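Local coordinates for protein WZI (Escherichia coli, PDB 2YNK) that acts as an outer-membrane lectin, a carbohydrate-binding beta-barrel that underpins assembly of the group 1 capsule, at residues A[16-25]-A[40-51]; A[363-374]-A[385-396]. One frame throughout, in Å; residues are numbered along the deposited sequence.

Contact 1 (A[16-25]-A[40-51]); sequences WLSDRGVIHL and ALKKAKPSYSSE
Glu51 reaches back from the first turn of helix 49-65 to meet Trp16, Arg20 and Val22 in turn. Its CB lies 4.1 Å from Trp16 CZ3, and CG closes to 3.6 Å from Trp16 CH2, near the plane of the indole at its six-membered edge, where Ser50 OG also sits; Trp16 NE1 is hydrogen-bonded to the carbonyl of His316. With CG anti to the carbonyl carbon (chi1 -65°) and the chain extended beyond it, the carboxylate is carried past the ring to Val22, whose CG2 is 3.5 Å from Glu51 CD. At the tip the two oxygens divide their work. OE2 offers its anti lone pair to Arg20 NE in a salt bridge of 3.2 Å, close to the guanidinium plane, while OE1 accepts from the backbone N-H groups of Ser47 (2.7 Å from Ser47 N to Glu51 OE1) and Tyr48, and so pins the turn leading into the helix. Helix 8-19 has by then ended in a Schellman motif at Gly21, and the chain emerging from it runs against the 43-46 loop of this small helical region. There Lys45 N donates to Val22 O at 3.0 Å, backbone to backbone. Arg20 CD sits above one face of the Trp16 ring, toward its rim, and Arg20 NH1 holds the carbonyl of His315. Beyond Val22, Ile23 CG2 packs 3.7 Å from Ala44 CB, and Ala40 CB approaches Leu25 CB.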
loop_
_atom_site.group_PDB
_atom_site.type_symbol
_atom_site.label_atom_id
_atom_site.label_comp_id
_atom_site.label_asym_id
_atom_site.label_seq_id
_atom_site.Cartn_x
_atom_site.Cartn_y
_atom_site.Cartn_z
ATOM N N TRP A 16 -5.345 -11.480 -8.795
ATOM C CA TRP A 16 -5.665 -12.253 -9.985
ATOM C C TRP A 16 -6.594 -13.378 -9.596
ATOM O O TRP A 16 -7.671 -13.535 -10.165
ATOM C CB TRP A 16 -4.366 -12.776 -10.601
ATOM C CG TRP A 16 -4.472 -13.403 -11.974
ATOM C CD1 TRP A 16 -4.279 -12.789 -13.205
ATOM C CD2 TRP A 16 -4.740 -14.813 -12.295
ATOM N NE1 TRP A 16 -4.432 -13.690 -14.230
ATOM C CE2 TRP A 16 -4.698 -14.919 -13.752
ATOM C CE3 TRP A 16 -5.002 -15.948 -11.547
ATOM C CZ2 TRP A 16 -4.923 -16.123 -14.408
ATOM C CZ3 TRP A 16 -5.219 -17.159 -12.218
ATOM C CH2 TRP A 16 -5.185 -17.240 -13.614
ATOM N N LEU A 17 -6.195 -14.143 -8.587
ATOM C CA LEU A 17 -6.974 -15.281 -8.122
ATOM C C LEU A 17 -8.350 -14.861 -7.591
ATOM O O LEU A 17 -9.351 -15.552 -7.815
ATOM C CB LEU A 17 -6.189 -16.043 -7.046
ATOM C CG LEU A 17 -4.952 -16.785 -7.563
ATOM C CD1 LEU A 17 -3.928 -16.969 -6.459
ATOM C CD2 LEU A 17 -5.347 -18.129 -8.167
ATOM N N SER A 18 -8.395 -13.723 -6.901
ATOM C CA SER A 18 -9.622 -13.264 -6.246
ATOM C C SER A 18 -10.654 -12.786 -7.255
ATOM O O SER A 18 -11.830 -13.115 -7.146
ATOM C CB SER A 18 -9.311 -12.153 -5.234
ATOM O OG SER A 18 -10.470 -11.406 -4.891
ATOM N N ASP A 19 -10.209 -12.016 -8.237
ATOM C CA ASP A 19 -11.121 -11.424 -9.211
ATOM C C ASP A 19 -11.627 -12.443 -10.223
ATOM O O ASP A 19 -12.638 -12.221 -10.869
ATOM C CB ASP A 19 -10.442 -10.258 -9.934
ATOM C CG ASP A 19 -10.298 -9.027 -9.054
ATOM O OD1 ASP A 19 -10.379 -9.146 -7.811
ATOM O OD2 ASP A 19 -10.108 -7.929 -9.614
ATOM N N ARG A 20 -10.911 -13.552 -10.359
ATOM C CA ARG A 20 -11.346 -14.667 -11.184
ATOM C C ARG A 20 -12.190 -15.653 -10.394
ATOM O O ARG A 20 -12.569 -16.681 -10.927
ATOM C CB ARG A 20 -10.138 -15.411 -11.753
ATOM C CG ARG A 20 -9.326 -14.610 -12.756
ATOM C CD ARG A 20 -8.156 -15.423 -13.283
ATOM N NE ARG A 20 -8.606 -16.571 -14.067
ATOM C CZ ARG A 20 -9.022 -16.520 -15.329
ATOM N NH1 ARG A 20 -9.055 -15.368 -15.986
ATOM N NH2 ARG A 20 -9.416 -17.635 -15.941
ATOM N N GLY A 21 -12.458 -15.367 -9.122
ATOM C CA GLY A 21 -13.293 -16.235 -8.298
ATOM C C GLY A 21 -12.653 -17.526 -7.803
ATOM O O GLY A 21 -13.323 -18.337 -7.170
ATOM N N VAL A 22 -11.369 -17.727 -8.069
ATOM C CA VAL A 22 -10.665 -18.915 -7.595
ATOM C C VAL A 22 -10.453 -18.910 -6.084
ATOM O O VAL A 22 -10.326 -19.969 -5.482
ATOM C CB VAL A 22 -9.289 -19.041 -8.252
ATOM C CG1 VAL A 22 -8.558 -20.269 -7.729
ATOM C CG2 VAL A 22 -9.429 -19.072 -9.767
ATOM N N ILE A 23 -10.346 -17.715 -5.491
ATOM C CA ILE A 23 -10.362 -17.538 -4.029
ATOM C C ILE A 23 -11.191 -16.307 -3.646
ATOM O O ILE A 23 -11.561 -15.506 -4.509
ATOM C CB ILE A 23 -8.948 -17.437 -3.413
ATOM C CG1 ILE A 23 -8.129 -16.322 -4.060
ATOM C CG2 ILE A 23 -8.208 -18.755 -3.545
ATOM C CD1 ILE A 23 -6.676 -16.296 -3.613
ATOM N N HIS A 24 -11.516 -16.188 -2.359
ATOM C CA HIS A 24 -12.213 -15.018 -1.838
ATOM C C HIS A 24 -11.377 -14.434 -0.741
ATOM O O HIS A 24 -11.113 -15.102 0.255
ATOM C CB HIS A 24 -13.601 -15.389 -1.354
ATOM C CG HIS A 24 -14.441 -16.057 -2.419
ATOM N ND1 HIS A 24 -14.781 -15.434 -3.569
ATOM C CD2 HIS A 24 -14.981 -17.345 -2.493
ATOM C CE1 HIS A 24 -15.509 -16.272 -4.333
ATOM N NE2 HIS A 24 -15.630 -17.441 -3.673
ATOM N N LEU A 25 -10.930 -13.193 -0.924
ATOM C CA LEU A 25 -9.933 -12.622 -0.042
ATOM C C LEU A 25 -9.800 -11.124 -0.229
ATOM O O LEU A 25 -9.495 -10.656 -1.328
ATOM C CB LEU A 25 -8.585 -13.261 -0.350
ATOM C CG LEU A 25 -7.422 -12.834 0.528
ATOM C CD1 LEU A 25 -7.703 -13.292 1.946
ATOM C CD2 LEU A 25 -6.123 -13.427 0.010
ATOM N N ALA A 40 -8.297 -18.886 2.753
ATOM C CA ALA A 40 -8.786 -18.737 1.385
ATOM C C ALA A 40 -8.165 -19.776 0.439
ATOM O O ALA A 40 -8.845 -20.291 -0.449
ATOM C CB ALA A 40 -8.544 -17.331 0.872
ATOM N N LEU A 41 -6.891 -20.104 0.642
ATOM C CA LEU A 41 -6.206 -21.092 -0.200
ATOM C C LEU A 41 -6.785 -22.504 -0.045
ATOM O O LEU A 41 -6.758 -23.293 -0.986
ATOM C CB LEU A 41 -4.697 -21.134 0.090
ATOM C CG LEU A 41 -3.777 -20.082 -0.544
ATOM C CD1 LEU A 41 -2.326 -20.413 -0.222
ATOM C CD2 LEU A 41 -3.973 -19.976 -2.046
ATOM N N LYS A 42 -7.299 -22.820 1.138
ATOM C CA LYS A 42 -7.810 -24.156 1.412
ATOM C C LYS A 42 -9.166 -24.409 0.764
ATOM O O LYS A 42 -9.566 -25.565 0.618
ATOM C CB LYS A 42 -7.869 -24.409 2.920
ATOM C CG LYS A 42 -6.486 -24.625 3.511
ATOM C CD LYS A 42 -6.467 -24.507 5.028
ATOM C CE LYS A 42 -5.038 -24.448 5.569
ATOM N NZ LYS A 42 -4.987 -24.575 7.056
ATOM N N LYS A 43 -9.864 -23.340 0.375
ATOM C CA LYS A 43 -11.153 -23.459 -0.321
ATOM C C LYS A 43 -11.044 -22.888 -1.733
ATOM O O LYS A 43 -11.988 -22.294 -2.258
ATOM C CB LYS A 43 -12.274 -22.780 0.481
ATOM C CG LYS A 43 -12.304 -23.216 1.947
ATOM C CD LYS A 43 -13.669 -23.693 2.440
ATOM C CE LYS A 43 -13.533 -24.536 3.708
ATOM N NZ LYS A 43 -14.774 -24.548 4.533
ATOM N N ALA A 44 -9.879 -23.104 -2.341
ATOM C CA ALA A 44 -9.572 -22.584 -3.668
ATOM C C ALA A 44 -10.151 -23.508 -4.735
ATOM O O ALA A 44 -9.935 -24.721 -4.703
ATOM C CB ALA A 44 -8.067 -22.445 -3.852
ATOM N N LYS A 45 -10.871 -22.916 -5.682
ATOM C CA LYS A 45 -11.474 -23.649 -6.780
ATOM C C LYS A 45 -10.861 -23.201 -8.109
ATOM O O LYS A 45 -11.390 -22.312 -8.780
ATOM C CB LYS A 45 -12.993 -23.451 -6.767
ATOM C CG LYS A 45 -13.674 -24.116 -5.573
ATOM C CD LYS A 45 -15.195 -24.041 -5.652
ATOM C CE LYS A 45 -15.862 -24.686 -4.439
ATOM N NZ LYS A 45 -17.346 -24.798 -4.586
ATOM N N PRO A 46 -9.713 -23.796 -8.474
ATOM C CA PRO A 46 -9.163 -23.600 -9.809
ATOM C C PRO A 46 -9.830 -24.515 -10.830
ATOM O O PRO A 46 -10.342 -25.571 -10.471
ATOM C CB PRO A 46 -7.689 -23.976 -9.640
ATOM C CG PRO A 46 -7.665 -24.935 -8.503
ATOM C CD PRO A 46 -8.793 -24.541 -7.594
ATOM N N SER A 47 -9.840 -24.084 -12.087
ATOM C CA SER A 47 -10.333 -24.904 -13.193
ATOM C C SER A 47 -9.465 -24.815 -14.455
ATOM O O SER A 47 -9.697 -25.549 -15.412
ATOM C CB SER A 47 -11.772 -24.515 -13.522
ATOM O OG SER A 47 -11.880 -23.119 -13.719
ATOM N N TYR A 48 -8.476 -23.921 -14.461
ATOM C CA TYR A 48 -7.520 -23.835 -15.560
ATOM C C TYR A 48 -6.105 -24.057 -15.041
ATOM O O TYR A 48 -5.863 -23.971 -13.841
ATOM C CB TYR A 48 -7.635 -22.487 -16.254
ATOM C CG TYR A 48 -8.991 -22.253 -16.878
ATOM C CD1 TYR A 48 -9.295 -22.756 -18.140
ATOM C CD2 TYR A 48 -9.974 -21.534 -16.203
ATOM C CE1 TYR A 48 -10.537 -22.539 -18.714
ATOM C CE2 TYR A 48 -11.218 -21.312 -16.766
ATOM C CZ TYR A 48 -11.496 -21.813 -18.019
ATOM O OH TYR A 48 -12.735 -21.594 -18.571
ATOM N N SER A 49 -5.182 -24.366 -15.946
ATOM C CA SER A 49 -3.800 -24.664 -15.570
ATOM C C SER A 49 -3.094 -23.370 -15.181
ATOM O O SER A 49 -2.287 -23.339 -14.246
ATOM C CB SER A 49 -3.063 -25.337 -16.725
ATOM O OG SER A 49 -3.980 -25.969 -17.600
ATOM N N SER A 50 -3.411 -22.295 -15.895
ATOM C CA SER A 50 -2.939 -20.972 -15.517
ATOM C C SER A 50 -3.253 -20.714 -14.052
ATOM O O SER A 50 -2.429 -20.159 -13.331
ATOM C CB SER A 50 -3.567 -19.888 -16.397
ATOM O OG SER A 50 -4.981 -19.921 -16.330
ATOM N N GLU A 51 -4.429 -21.142 -13.607
ATOM C CA GLU A 51 -4.852 -20.911 -12.227
ATOM C C GLU A 51 -4.074 -21.733 -11.194
ATOM O O GLU A 51 -3.916 -21.303 -10.051
ATOM C CB GLU A 51 -6.360 -21.133 -12.084
ATOM C CG GLU A 51 -7.178 -20.122 -12.874
ATOM C CD GLU A 51 -8.660 -20.423 -12.901
ATOM O OE1 GLU A 51 -9.060 -21.609 -12.792
ATOM O OE2 GLU A 51 -9.431 -19.453 -13.060
#

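Contact 2 (A[363-374]-A[385-396]); sequences MGGDGQLVAGKV and STRLVYAKVNPE
Strands 368-374 and 385-393 run antiparallel, 174° between their directions and 4.8 Å apart at closest approach, with paired backbone bonds at Gln368-Lys392, Val370-Tyr390, Gly372-Leu388 and Val374-Thr386. Of these, the bond from Lys392 N to Gln368 O is weak. On the face carrying Leu369, Ala371, Val389 and Ala391 the contacts are apolar: Leu369 CD1 leans over Ala391 CB at 4.2 Å, and Ala371 CB meets Val389 CB at 4.1 Å. Farther along this face Lys373, its CG anti to the backbone N (chi1 -169°), crosses Arg387 with CG 4.1 Å from Arg387 CB and carries CE on to Ser385 CB. Val389 CG1 lies over the rim of one face of the Arg387 guanidinium, which gives its NE to a salt bridge with Glu157. On the other face the side chains of Gln368 and Lys392 run alongside each other in the same direction, Gln368 NE2 4.0 Å from Lys392 CD. Ahead of strand 368-374, Met363 CG packs 3.8 Å from Val393 CG1, at the end of strand 385-393; Asp366 CB lies against the ring of Pro395, 3.4 Å from Pro395 CD. The pair is a hairpin of the closed barrel wall, and a bound dodecane touches Ser385 and Thr386. Strand 322-331 bonds to the far edge of 368-377 through Leu369, Ala371 and Lys373, while strand 408-422 flanks 383-393, with Thr409 and Lys411 against Tyr390.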
loop_
_atom_site.group_PDB
_atom_site.type_symbol
_atom_site.label_atom_id
_atom_site.label_comp_id
_atom_site.label_asym_id
_atom_site.label_seq_id
_atom_site.Cartn_x
_atom_site.Cartn_y
_atom_site.Cartn_z
HETATM N N MSE A 363 1.400 11.284 -4.870
HETATM C CA MSE A 363 1.478 12.632 -5.463
HETATM C C MSE A 363 1.579 13.780 -4.493
HETATM O O MSE A 363 2.251 14.778 -4.755
HETATM C CB MSE A 363 0.150 12.934 -6.149
HETATM C CG MSE A 363 0.182 12.632 -7.623
HETATM SE SE MSE A 363 -1.598 12.976 -8.392
HETATM C CE MSE A 363 -2.840 12.488 -6.938
ATOM N N GLY A 364 0.864 13.663 -3.380
ATOM C CA GLY A 364 0.625 14.792 -2.500
ATOM C C GLY A 364 -0.731 15.360 -2.831
ATOM O O GLY A 364 -1.517 14.737 -3.544
ATOM N N GLY A 365 -1.006 16.545 -2.309
ATOM C CA GLY A 365 -2.299 17.188 -2.494
ATOM C C GLY A 365 -2.375 18.012 -3.763
ATOM O O GLY A 365 -1.353 18.383 -4.339
ATOM N N ASP A 366 -3.614 18.292 -4.172
ATOM C CA ASP A 366 -3.951 19.075 -5.367
ATOM C C ASP A 366 -3.571 18.407 -6.690
ATOM O O ASP A 366 -3.507 19.073 -7.723
ATOM C CB ASP A 366 -3.326 20.470 -5.291
ATOM C CG ASP A 366 -3.595 21.163 -3.978
ATOM O OD1 ASP A 366 -4.683 20.945 -3.400
ATOM O OD2 ASP A 366 -2.707 21.932 -3.535
ATOM N N GLY A 367 -3.354 17.094 -6.665
ATOM C CA GLY A 367 -2.883 16.369 -7.835
ATOM C C GLY A 367 -3.983 15.677 -8.615
ATOM O O GLY A 367 -4.972 15.227 -8.046
ATOM N N GLN A 368 -3.799 15.590 -9.927
ATOM C CA GLN A 368 -4.674 14.813 -10.804
ATOM C C GLN A 368 -3.833 13.743 -11.502
ATOM O O GLN A 368 -2.731 14.032 -11.976
ATOM C CB GLN A 368 -5.320 15.721 -11.840
ATOM C CG GLN A 368 -5.977 16.944 -11.242
ATOM C CD GLN A 368 -6.558 17.845 -12.298
ATOM O OE1 GLN A 368 -7.393 17.425 -13.093
ATOM N NE2 GLN A 368 -6.127 19.096 -12.309
ATOM N N LEU A 369 -4.351 12.518 -11.570
ATOM C CA LEU A 369 -3.579 11.384 -12.080
ATOM C C LEU A 369 -4.448 10.335 -12.773
ATOM O O LEU A 369 -5.476 9.918 -12.247
ATOM C CB LEU A 369 -2.797 10.745 -10.935
ATOM C CG LEU A 369 -1.937 9.508 -11.203
ATOM C CD1 LEU A 369 -0.617 9.648 -10.466
ATOM C CD2 LEU A 369 -2.641 8.225 -10.776
ATOM N N VAL A 370 -4.026 9.954 -13.974
ATOM C CA VAL A 370 -4.562 8.822 -14.690
ATOM C C VAL A 370 -3.381 7.908 -14.980
ATOM O O VAL A 370 -2.341 8.367 -15.451
ATOM C CB VAL A 370 -5.198 9.246 -16.021
ATOM C CG1 VAL A 370 -5.868 8.051 -16.690
ATOM C CG2 VAL A 370 -6.202 10.365 -15.793
ATOM N N ALA A 371 -3.526 6.622 -14.685
ATOM C CA ALA A 371 -2.439 5.672 -14.920
ATOM C C ALA A 371 -2.977 4.320 -15.336
ATOM O O ALA A 371 -3.981 3.842 -14.800
ATOM C CB ALA A 371 -1.582 5.527 -13.682
ATOM N N GLY A 372 -2.310 3.721 -16.310
ATOM C CA GLY A 372 -2.645 2.384 -16.758
ATOM C C GLY A 372 -1.416 1.531 -16.579
ATOM O O GLY A 372 -0.292 2.030 -16.708
ATOM N N LYS A 373 -1.628 0.258 -16.259
ATOM C CA LYS A 373 -0.534 -0.711 -16.202
ATOM C C LYS A 373 -0.989 -2.091 -16.684
ATOM O O LYS A 373 -2.051 -2.565 -16.306
ATOM C CB LYS A 373 0.007 -0.820 -14.778
ATOM C CG LYS A 373 1.311 -1.601 -14.646
ATOM C CD LYS A 373 1.723 -1.713 -13.181
ATOM C CE LYS A 373 3.061 -2.416 -12.999
ATOM N NZ LYS A 373 3.782 -1.976 -11.766
ATOM N N VAL A 374 -0.179 -2.710 -17.533
ATOM C CA VAL A 374 -0.371 -4.088 -17.941
ATOM C C VAL A 374 0.838 -4.887 -17.480
ATOM O O VAL A 374 1.951 -4.354 -17.476
ATOM C CB VAL A 374 -0.442 -4.204 -19.471
ATOM C CG1 VAL A 374 -0.752 -5.639 -19.874
ATOM C CG2 VAL A 374 -1.469 -3.235 -20.031
ATOM N N SER A 385 6.224 -5.803 -17.470
ATOM C CA SER A 385 5.219 -4.790 -17.198
ATOM C C SER A 385 5.413 -3.549 -18.050
ATOM O O SER A 385 6.509 -3.266 -18.526
ATOM C CB SER A 385 5.204 -4.441 -15.710
ATOM O OG SER A 385 6.436 -4.777 -15.103
ATOM N N THR A 386 4.317 -2.834 -18.263
ATOM C CA THR A 386 4.353 -1.538 -18.921
ATOM C C THR A 386 3.377 -0.602 -18.232
ATOM O O THR A 386 2.270 -1.007 -17.863
ATOM C CB THR A 386 4.022 -1.661 -20.408
ATOM O OG1 THR A 386 5.030 -2.463 -21.026
ATOM C CG2 THR A 386 3.993 -0.292 -21.077
ATOM N N ARG A 387 3.798 0.645 -18.050
ATOM C CA ARG A 387 3.012 1.594 -17.292
ATOM C C ARG A 387 3.059 2.974 -17.903
ATOM O O ARG A 387 4.133 3.527 -18.077
ATOM C CB ARG A 387 3.537 1.645 -15.871
ATOM C CG ARG A 387 2.788 2.619 -14.998
ATOM C CD ARG A 387 2.973 2.310 -13.527
ATOM N NE ARG A 387 2.557 3.465 -12.725
ATOM C CZ ARG A 387 3.344 4.482 -12.374
ATOM N NH1 ARG A 387 4.624 4.525 -12.728
ATOM N NH2 ARG A 387 2.840 5.465 -11.650
ATOM N N LEU A 388 1.895 3.514 -18.242
ATOM C CA LEU A 388 1.776 4.896 -18.703
ATOM C C LEU A 388 1.102 5.721 -17.616
ATOM O O LEU A 388 0.256 5.213 -16.874
ATOM C CB LEU A 388 0.956 4.979 -19.991
ATOM C CG LEU A 388 1.559 4.337 -21.241
ATOM C CD1 LEU A 388 0.510 4.206 -22.339
ATOM C CD2 LEU A 388 2.755 5.132 -21.741
ATOM N N VAL A 389 1.471 6.993 -17.529
ATOM C CA VAL A 389 0.908 7.872 -16.519
ATOM C C VAL A 389 0.934 9.341 -16.952
ATOM O O VAL A 389 1.896 9.806 -17.547
ATOM C CB VAL A 389 1.637 7.679 -15.170
ATOM C CG1 VAL A 389 3.116 7.441 -15.392
ATOM C CG2 VAL A 389 1.426 8.870 -14.253
ATOM N N TYR A 390 -0.161 10.038 -16.665
ATOM C CA TYR A 390 -0.280 11.480 -16.828
ATOM C C TYR A 390 -0.608 12.042 -15.455
ATOM O O TYR A 390 -1.515 11.535 -14.793
ATOM C CB TYR A 390 -1.401 11.833 -17.814
ATOM C CG TYR A 390 -1.781 13.305 -17.830
ATOM C CD1 TYR A 390 -2.609 13.848 -16.840
ATOM C CD2 TYR A 390 -1.310 14.155 -18.823
ATOM C CE1 TYR A 390 -2.949 15.189 -16.842
ATOM C CE2 TYR A 390 -1.648 15.499 -18.835
ATOM C CZ TYR A 390 -2.469 16.008 -17.843
ATOM O OH TYR A 390 -2.811 17.343 -17.851
ATOM N N ALA A 391 0.104 13.098 -15.040
ATOM C CA ALA A 391 -0.040 13.638 -13.685
ATOM C C ALA A 391 0.278 15.136 -13.572
ATOM O O ALA A 391 1.405 15.559 -13.817
ATOM C CB ALA A 391 0.835 12.841 -12.727
ATOM N N LYS A 392 -0.724 15.930 -13.203
ATOM C CA LYS A 392 -0.507 17.317 -12.795
ATOM C C LYS A 392 -0.318 17.306 -11.292
ATOM O O LYS A 392 -1.188 16.823 -10.574
ATOM C CB LYS A 392 -1.708 18.198 -13.132
ATOM C CG LYS A 392 -1.956 18.389 -14.615
ATOM C CD LYS A 392 -3.036 19.439 -14.876
ATOM C CE LYS A 392 -2.493 20.871 -14.885
ATOM N NZ LYS A 392 -2.082 21.384 -13.548
ATOM N N VAL A 393 0.801 17.844 -10.813
ATOM C CA VAL A 393 1.156 17.753 -9.404
ATOM C C VAL A 393 1.513 19.120 -8.794
ATOM O O VAL A 393 2.061 19.997 -9.475
ATOM C CB VAL A 393 2.327 16.771 -9.205
ATOM C CG1 VAL A 393 1.921 15.377 -9.652
ATOM C CG2 VAL A 393 3.564 17.217 -9.968
ATOM N N ASN A 394 1.187 19.278 -7.508
ATOM C CA ASN A 394 1.532 20.461 -6.704
ATOM C C ASN A 394 1.381 21.827 -7.415
ATOM O O ASN A 394 2.317 22.633 -7.458
ATOM C CB ASN A 394 2.938 20.295 -6.103
ATOM C CG ASN A 394 3.186 21.223 -4.918
ATOM O OD1 ASN A 394 2.336 22.049 -4.571
ATOM N ND2 ASN A 394 4.360 21.102 -4.300
ATOM N N PRO A 395 0.180 22.109 -7.940
ATOM C CA PRO A 395 -0.045 23.346 -8.689
ATOM C C PRO A 395 0.252 24.631 -7.895
ATOM O O PRO A 395 0.540 25.660 -8.501
ATOM C CB PRO A 395 -1.531 23.265 -9.053
ATOM C CG PRO A 395 -2.127 22.399 -8.006
ATOM C CD PRO A 395 -1.075 21.379 -7.699
ATOM N N GLU A 396 0.181 24.559 -6.566
ATOM C CA GLU A 396 0.466 25.698 -5.683
ATOM C C GLU A 396 1.906 25.737 -5.158
ATOM O O GLU A 396 2.203 26.506 -4.245
ATOM C CB GLU A 396 -0.505 25.689 -4.488
ATOM C CG GLU A 396 -1.974 25.824 -4.867
ATOM C CD GLU A 396 -2.256 27.091 -5.657
ATOM O OE1 GLU A 396 -1.670 28.150 -5.330
ATOM O OE2 GLU A 396 -3.054 27.025 -6.619
#

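How the contacts relate
Near the N terminus the chain forms helix 8-19, and contact 1 closes a short loop when the segment 40-51, spanning the end of helix 34-42 and the start of helix 49-65, returns to residues 16-25. Only after that does the chain enter the barrel, at strand 69-76. Contact 2 comes much later, where strand 368-377 turns back as strand 383-393, fourteenth and fifteenth of the eighteen strands. The two loops follow in series, neither nested nor crossed. Their centres are 31 Å apart and their nearest atoms about 10 Å, without touching: contact 1 ties together the N-terminal helices, contact 2 two neighbouring staves of the barrel wall.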